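PDB 3EXR: RmpD (Hexulose-6-phosphate synthase) from Streptococcus mutans, which belongs to the HUMPS family of TIM-barrel proteins, built on eight parallel strands closed into a barrel, and assembles from two chains. Local coordinates for residues Gly19-Ala24 against Val49-Ser54; Val25-Glu30 against Gly207-Phe212; Thr65-Ala68 against Thr73-Lys76. All coordinates share one frame; numbering follows the deposited sequence.

In the fold
From the N terminus, strand 7-12 leads into helix 17-27, on which interactions 1 and 2 adjoin. Interaction 1 closes a loop of 24 residues, setting 19-24 against helix 47-55. Interaction 3 then opens and closes within one beta-alpha-beta unit, between strand 60-67 and helix 71-79. Interaction 2 closes last, when the chain returns through helix 205-220 to 25-30. Interactions 1 and 2 therefore cross, interactions 1 and 3 lie in series, and interaction 3 is nested inside the loop of interaction 2, their centres about 28 Å apart. Together they illustrate how a barrel is clad: neighbouring helices, strand with following helix, and last helix with first.

Interaction 1: residues Gly19-Ala24 against Val49-Ser54; sequences GAITAA and VEVLRS
The pairs I21 with V51 and A24 with L52 make this contact without any flat group: four aliphatic side chains meet, so there are no faces or edges to assign. The planar groups of the helix 49-54, the E50 carboxylate and the R53 guanidinium, are engaged away from the interface, in salt bridges with R81 and D84 respectively.

What remains is methyl packing between two helix turns that run in broadly the same direction. I21 has CG1 beside its backbone N and an extended second torsion (chi2 174°), which carries CD1 across to CG1 of V51 at 4.0 Å. The two side chains cross at about a right angle, and each offers a single terminal methyl. The second pair is tighter. A24, whose methyl is its whole side chain, brings CB to within 3.6 Å of CD2 of L52, one branch of the leucine fork. Each pair joins one helix to the other through side-chain methyls, and the nearest CA atoms, those of I21 and L52, stay 7.6 Å apart. The interface is accordingly modest, with about 135 Å² buried over both sides and no hydrogen bond across it.

Neighbouring residues extend the packing. L48, one turn before L52, lies against both A20 and I21, prolonging the seam between helices 17-27 and 47-55. Beneath them is the barrel wall, where A24 and L52 both rest on L12 of strand 7-12, and L52 also touches I61 of strand 60-67.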
loop_
_atom_site.group_PDB
_atom_site.type_symbol
_atom_site.label_atom_id
_atom_site.label_comp_id
_atom_site.label_asym_id
_atom_site.label_seq_id
_atom_site.Cartn_x
_atom_site.Cartn_y
_atom_site.Cartn_z
ATOM N N GLY A 19 -16.974 -10.441 5.448
ATOM C CA GLY A 19 -16.289 -11.540 4.746
ATOM C C GLY A 19 -15.002 -11.957 5.442
ATOM O O GLY A 19 -14.669 -13.156 5.557
ATOM N N ALA A 20 -14.248 -10.953 5.917
ATOM C CA ALA A 20 -12.997 -11.214 6.659
ATOM C C ALA A 20 -13.266 -11.945 7.966
ATOM O O ALA A 20 -12.598 -12.925 8.296
ATOM C CB ALA A 20 -12.260 -9.908 6.966
ATOM N N ILE A 21 -14.248 -11.471 8.724
ATOM C CA ILE A 21 -14.513 -12.058 10.041
ATOM C C ILE A 21 -15.063 -13.472 9.866
ATOM O O ILE A 21 -14.634 -14.401 10.548
ATOM C CB ILE A 21 -15.465 -11.168 10.865
ATOM C CG1 ILE A 21 -14.787 -9.806 11.168
ATOM C CG2 ILE A 21 -15.892 -11.872 12.163
ATOM C CD1 ILE A 21 -15.675 -8.794 11.851
ATOM N N THR A 22 -15.958 -13.647 8.908
ATOM C CA THR A 22 -16.551 -14.982 8.724
ATOM C C THR A 22 -15.489 -15.982 8.288
ATOM O O THR A 22 -15.437 -17.091 8.786
ATOM C CB THR A 22 -17.730 -14.939 7.761
ATOM O OG1 THR A 22 -18.758 -14.127 8.327
ATOM C CG2 THR A 22 -18.339 -16.311 7.545
ATOM N N ALA A 23 -14.625 -15.572 7.367
ATOM C CA ALA A 23 -13.558 -16.474 6.894
ATOM C C ALA A 23 -12.576 -16.799 8.032
ATOM O O ALA A 23 -12.150 -17.964 8.207
ATOM C CB ALA A 23 -12.825 -15.880 5.711
ATOM N N ALA A 24 -12.195 -15.784 8.806
ATOM C CA ALA A 24 -11.266 -15.970 9.930
ATOM C C ALA A 24 -11.778 -16.955 10.954
ATOM O O ALA A 24 -11.043 -17.848 11.397
ATOM C CB ALA A 24 -10.979 -14.650 10.616
ATOM N N VAL A 49 -8.127 -5.489 12.881
ATOM C CA VAL A 49 -6.962 -6.110 13.533
ATOM C C VAL A 49 -7.287 -6.436 14.995
ATOM O O VAL A 49 -6.973 -7.504 15.495
ATOM C CB VAL A 49 -5.701 -5.209 13.449
ATOM C CG1 VAL A 49 -4.545 -5.797 14.233
ATOM C CG2 VAL A 49 -5.294 -5.011 11.994
ATOM N N GLU A 50 -7.912 -5.479 15.660
ATOM C CA GLU A 50 -8.318 -5.639 17.057
ATOM C C GLU A 50 -9.394 -6.736 17.258
ATOM O O GLU A 50 -9.342 -7.501 18.219
ATOM C CB GLU A 50 -8.784 -4.291 17.606
ATOM C CG GLU A 50 -8.977 -4.260 19.106
ATOM C CD GLU A 50 -9.129 -2.855 19.689
ATOM O OE1 GLU A 50 -8.700 -1.886 19.054
ATOM O OE2 GLU A 50 -9.648 -2.747 20.823
ATOM N N VAL A 51 -10.341 -6.818 16.338
ATOM C CA VAL A 51 -11.367 -7.862 16.386
ATOM C C VAL A 51 -10.692 -9.231 16.252
ATOM O O VAL A 51 -11.035 -10.143 16.988
ATOM C CB VAL A 51 -12.434 -7.657 15.294
ATOM C CG1 VAL A 51 -13.360 -8.860 15.171
ATOM C CG2 VAL A 51 -13.230 -6.358 15.557
ATOM N N LEU A 52 -9.740 -9.336 15.338
ATOM C CA LEU A 52 -9.046 -10.603 15.137
ATOM C C LEU A 52 -8.255 -10.983 16.379
ATOM O O LEU A 52 -8.231 -12.144 16.749
ATOM C CB LEU A 52 -8.148 -10.573 13.916
ATOM C CG LEU A 52 -8.866 -10.443 12.584
ATOM C CD1 LEU A 52 -7.888 -10.187 11.466
ATOM C CD2 LEU A 52 -9.698 -11.703 12.289
ATOM N N ARG A 53 -7.618 -10.001 17.018
ATOM C CA ARG A 53 -6.859 -10.244 18.242
ATOM C C ARG A 53 -7.746 -10.741 19.369
ATOM O O ARG A 53 -7.367 -11.636 20.103
ATOM C CB ARG A 53 -6.073 -9.009 18.643
ATOM C CG ARG A 53 -5.339 -9.097 19.984
ATOM C CD ARG A 53 -4.442 -10.293 20.136
ATOM N NE ARG A 53 -3.253 -10.092 19.326
ATOM C CZ ARG A 53 -2.563 -11.041 18.709
ATOM N NH1 ARG A 53 -2.966 -12.297 18.760
ATOM N NH2 ARG A 53 -1.495 -10.706 17.992
ATOM N N SER A 54 -8.942 -10.185 19.466
ATOM C CA SER A 54 -9.924 -10.600 20.459
ATOM C C SER A 54 -10.393 -12.058 20.212
ATOM O O SER A 54 -10.517 -12.866 21.144
ATOM C CB SER A 54 -11.101 -9.622 20.404
ATOM O OG SER A 54 -12.054 -9.920 21.390
#

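Interaction 2: residues Val25-Glu30 against Gly207-Phe212; sequences VSVGNE and GAARAF
E30 and R210 reach one another because each chain makes one bend: E30 turns at chi2 (-63°), bringing its carboxylate alongside the R210 side chain, while R210 runs extended as far as CD and then turns at chi3 (-69°) to present the side of its guanidinium. The result is a side-on, two-pronged salt bridge. NE of R210 donates to OE1 of E30 at 3.0 Å, in a nearly straight bond, and NH2 of R210 donates to OE2 of E30, also at 3.0 Å but along a more bent path. OE1 lies in the plane of the guanidinium, whereas OE2 is tilted somewhat from it. Neither nitrogen lies in the carboxylate plane; both come from above it, since the two planar groups are turned 54° apart. Gripping both oxygens should limit rotation of the carboxylate, and OE1 also lies 3.5 Å from CB of R210, against the aliphatic root of its partner.

Beneath this charged pair the contact is apolar. CB of A209 meets CB of E30 at 3.6 Å, and CB of V27 stands farther off, 4.4 Å from CB of A209. V27 and A209 also share I199 of helix 197-200, while V27 reaches V10 on strand 7-12, which places the apolar part against the barrel wall.

Here V27 of helix 17-27, with E30 a little further along the chain, meets the last helix, 205-220, next to the place where strands 7-12 and 192-195 pair. This is the closure characteristic of a TIM barrel, completed in its outer helical layer as well as in its sheet.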
loop_
_atom_site.group_PDB
_atom_site.type_symbol
_atom_site.label_atom_id
_atom_site.label_comp_id
_atom_site.label_asym_id
_atom_site.label_seq_id
_atom_site.Cartn_x
_atom_site.Cartn_y
_atom_site.Cartn_z
ATOM N N VAL A 25 -13.042 -16.813 11.310
ATOM C CA VAL A 25 -13.652 -17.725 12.281
ATOM C C VAL A 25 -13.707 -19.157 11.739
ATOM O O VAL A 25 -13.541 -20.106 12.495
ATOM C CB VAL A 25 -15.041 -17.207 12.733
ATOM C CG1 VAL A 25 -15.785 -18.264 13.586
ATOM C CG2 VAL A 25 -14.878 -15.931 13.537
ATOM N N SER A 26 -13.905 -19.308 10.427
ATOM C CA SER A 26 -14.002 -20.644 9.811
ATOM C C SER A 26 -12.726 -21.461 9.876
ATOM O O SER A 26 -12.797 -22.690 9.891
ATOM C CB SER A 26 -14.496 -20.554 8.358
ATOM O OG SER A 26 -13.500 -20.064 7.466
ATOM N N VAL A 27 -11.564 -20.797 9.838
ATOM C CA VAL A 27 -10.267 -21.483 9.775
ATOM C C VAL A 27 -9.301 -21.192 10.921
ATOM O O VAL A 27 -8.280 -21.867 11.060
ATOM C CB VAL A 27 -9.499 -21.225 8.441
ATOM C CG1 VAL A 27 -10.285 -21.664 7.244
ATOM C CG2 VAL A 27 -9.054 -19.787 8.291
ATOM N N GLY A 28 -9.621 -20.200 11.738
ATOM C CA GLY A 28 -8.697 -19.680 12.739
ATOM C C GLY A 28 -8.012 -20.710 13.613
ATOM O O GLY A 28 -6.806 -20.667 13.811
ATOM N N ASN A 29 -8.775 -21.659 14.122
ATOM C CA ASN A 29 -8.221 -22.644 15.030
ATOM C C ASN A 29 -7.215 -23.575 14.363
ATOM O O ASN A 29 -6.393 -24.206 15.033
ATOM C CB ASN A 29 -9.349 -23.456 15.661
ATOM C CG ASN A 29 -10.125 -22.670 16.702
ATOM O OD1 ASN A 29 -9.708 -21.575 17.141
ATOM N ND2 ASN A 29 -11.258 -23.229 17.126
ATOM N N GLU A 30 -7.295 -23.670 13.043
ATOM C CA GLU A 30 -6.479 -24.611 12.293
ATOM C C GLU A 30 -5.215 -24.017 11.696
ATOM O O GLU A 30 -4.372 -24.755 11.188
ATOM C CB GLU A 30 -7.306 -25.247 11.184
ATOM C CG GLU A 30 -8.576 -25.940 11.668
ATOM C CD GLU A 30 -8.315 -27.118 12.605
ATOM O OE1 GLU A 30 -7.276 -27.802 12.461
ATOM O OE2 GLU A 30 -9.168 -27.354 13.497
ATOM N N GLY A 207 -11.425 -28.221 7.718
ATOM C CA GLY A 207 -10.889 -29.508 7.275
ATOM C C GLY A 207 -9.797 -29.284 6.238
ATOM O O GLY A 207 -8.749 -29.913 6.305
ATOM N N ALA A 208 -10.014 -28.336 5.318
ATOM C CA ALA A 208 -9.026 -28.039 4.277
ATOM C C ALA A 208 -7.766 -27.436 4.882
ATOM O O ALA A 208 -6.658 -27.820 4.514
ATOM C CB ALA A 208 -9.618 -27.166 3.204
ATOM N N ALA A 209 -7.943 -26.564 5.868
ATOM C CA ALA A 209 -6.824 -25.976 6.595
ATOM C C ALA A 209 -6.025 -27.051 7.321
ATOM O O ALA A 209 -4.795 -27.090 7.219
ATOM C CB ALA A 209 -7.305 -24.890 7.585
ATOM N N ARG A 210 -6.721 -27.948 8.029
ATOM C CA ARG A 210 -6.015 -29.017 8.731
ATOM C C ARG A 210 -5.277 -29.954 7.772
ATOM O O ARG A 210 -4.190 -30.416 8.109
ATOM C CB ARG A 210 -6.970 -29.806 9.617
ATOM C CG ARG A 210 -6.253 -30.747 10.535
ATOM C CD ARG A 210 -7.229 -31.591 11.317
ATOM N NE ARG A 210 -7.927 -30.737 12.271
ATOM C CZ ARG A 210 -8.973 -31.122 12.998
ATOM N NH1 ARG A 210 -9.420 -32.367 12.915
ATOM N NH2 ARG A 210 -9.551 -30.287 13.823
ATOM N N ALA A 211 -5.865 -30.255 6.612
ATOM C CA ALA A 211 -5.212 -31.156 5.637
ATOM C C ALA A 211 -3.930 -30.521 5.108
ATOM O O ALA A 211 -2.931 -31.199 4.909
ATOM C CB ALA A 211 -6.135 -31.476 4.511
ATOM N N PHE A 212 -3.961 -29.197 4.927
ATOM C CA PHE A 212 -2.815 -28.458 4.434
ATOM C C PHE A 212 -1.695 -28.539 5.484
ATOM O O PHE A 212 -0.547 -28.861 5.154
ATOM C CB PHE A 212 -3.251 -27.005 4.178
ATOM C CG PHE A 212 -2.304 -26.194 3.329
ATOM C CD1 PHE A 212 -2.664 -25.821 2.043
ATOM C CD2 PHE A 212 -1.123 -25.706 3.855
ATOM C CE1 PHE A 212 -1.809 -25.030 1.270
ATOM C CE2 PHE A 212 -0.265 -24.915 3.082
ATOM C CZ PHE A 212 -0.627 -24.577 1.787
#

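Interaction 3: residues Thr65-Ala68 against Thr73-Lys76; sequences TKCA and TVAK
OG1 of T65 is the polar atom at this contact: it makes a weak hydrogen bond with O of T87 on the adjoining strand 85-89, while CG1 of V74 packs 3.8 Å from OG1 itself. The hydroxyl sits between the backbone N and the carbonyl carbon (chi1 58°), which turns CG2 of T65 to the valine as well, also 3.8 Å from CG1 of V74. The two side chains thus meet tip to tip, one valine methyl against both branches of the threonine.

C67 supplies the other half of the surface. Its SG, anti to the backbone N (chi1 173°), comes within 4.1 Å of CB of V74, and its own CB lies 4.2 Å from CG1 of the valine. V74 therefore packs against two alternate residues of the strand, T65 and C67; the intervening K66 has its CB directed away from the helix, its NZ pairing with D64 in a salt bridge. M86 of strand 85-89 touches T65, C67 and V74 alike. From the second subunit, V39 packs on V74 and L42 on T65, making the contact part of the dimer interface.

The arrangement is that of a strand and its following helix within a beta-alpha-beta unit of the TIM barrel. D64 and K66, flanking T65, match the start of the Asp-x-Lys-x-x-Asp signature of this superfamily.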
loop_
_atom_site.group_PDB
_atom_site.type_symbol
_atom_site.label_atom_id
_atom_site.label_comp_id
_atom_site.label_asym_id
_atom_site.label_seq_id
_atom_site.Cartn_x
_atom_site.Cartn_y
_atom_site.Cartn_z
ATOM N N THR A 65 -0.422 -3.875 5.508
ATOM C CA THR A 65 -0.611 -2.499 5.042
ATOM C C THR A 65 0.210 -2.149 3.798
ATOM O O THR A 65 -0.036 -1.131 3.164
ATOM C CB THR A 65 -0.220 -1.479 6.117
ATOM O OG1 THR A 65 1.145 -1.681 6.484
ATOM C CG2 THR A 65 -1.026 -1.678 7.368
ATOM N N LYS A 66 1.213 -2.963 3.465
ATOM C CA LYS A 66 2.108 -2.680 2.337
ATOM C C LYS A 66 2.594 -1.238 2.434
ATOM O O LYS A 66 2.640 -0.486 1.448
ATOM C CB LYS A 66 1.425 -2.987 1.007
ATOM C CG LYS A 66 1.202 -4.491 0.829
ATOM C CD LYS A 66 0.669 -4.860 -0.549
ATOM C CE LYS A 66 0.615 -6.376 -0.785
ATOM N NZ LYS A 66 -0.233 -7.128 0.211
ATOM N N CYS A 67 2.936 -0.870 3.667
ATOM C CA CYS A 67 3.355 0.489 4.010
ATOM C C CYS A 67 4.526 0.990 3.171
ATOM O O CYS A 67 5.554 0.316 3.048
ATOM C CB CYS A 67 3.691 0.541 5.491
ATOM S SG CYS A 67 4.397 2.056 6.030
ATOM N N ALA A 68 4.332 2.165 2.569
ATOM C CA ALA A 68 5.353 2.804 1.725
ATOM C C ALA A 68 6.010 4.015 2.372
ATOM O O ALA A 68 7.092 4.402 1.936
ATOM C CB ALA A 68 4.761 3.227 0.385
ATOM N N THR A 73 4.207 5.780 12.034
ATOM C CA THR A 73 2.798 6.016 12.294
ATOM C C THR A 73 1.945 4.818 11.933
ATOM O O THR A 73 1.126 4.384 12.731
ATOM C CB THR A 73 2.310 7.289 11.522
ATOM O OG1 THR A 73 3.046 8.428 11.978
ATOM C CG2 THR A 73 0.815 7.569 11.750
ATOM N N VAL A 74 2.151 4.255 10.751
ATOM C CA VAL A 74 1.314 3.130 10.296
ATOM C C VAL A 74 1.588 1.883 11.190
ATOM O O VAL A 74 0.654 1.163 11.591
ATOM C CB VAL A 74 1.519 2.862 8.769
ATOM C CG1 VAL A 74 0.753 1.585 8.298
ATOM C CG2 VAL A 74 1.181 4.113 7.913
ATOM N N ALA A 75 2.858 1.658 11.522
ATOM C CA ALA A 75 3.235 0.552 12.423
ATOM C C ALA A 75 2.636 0.723 13.797
ATOM O O ALA A 75 2.021 -0.192 14.328
ATOM C CB ALA A 75 4.743 0.408 12.515
ATOM N N LYS A 76 2.796 1.908 14.387
ATOM C CA LYS A 76 2.145 2.197 15.677
ATOM C C LYS A 76 0.639 2.015 15.617
ATOM O O LYS A 76 0.051 1.400 16.509
ATOM C CB LYS A 76 2.489 3.583 16.219
ATOM C CG LYS A 76 1.929 3.837 17.620
ATOM C CD LYS A 76 2.092 5.278 18.066
ATOM C CE LYS A 76 1.954 5.400 19.588
ATOM N NZ LYS A 76 2.121 6.835 20.001
#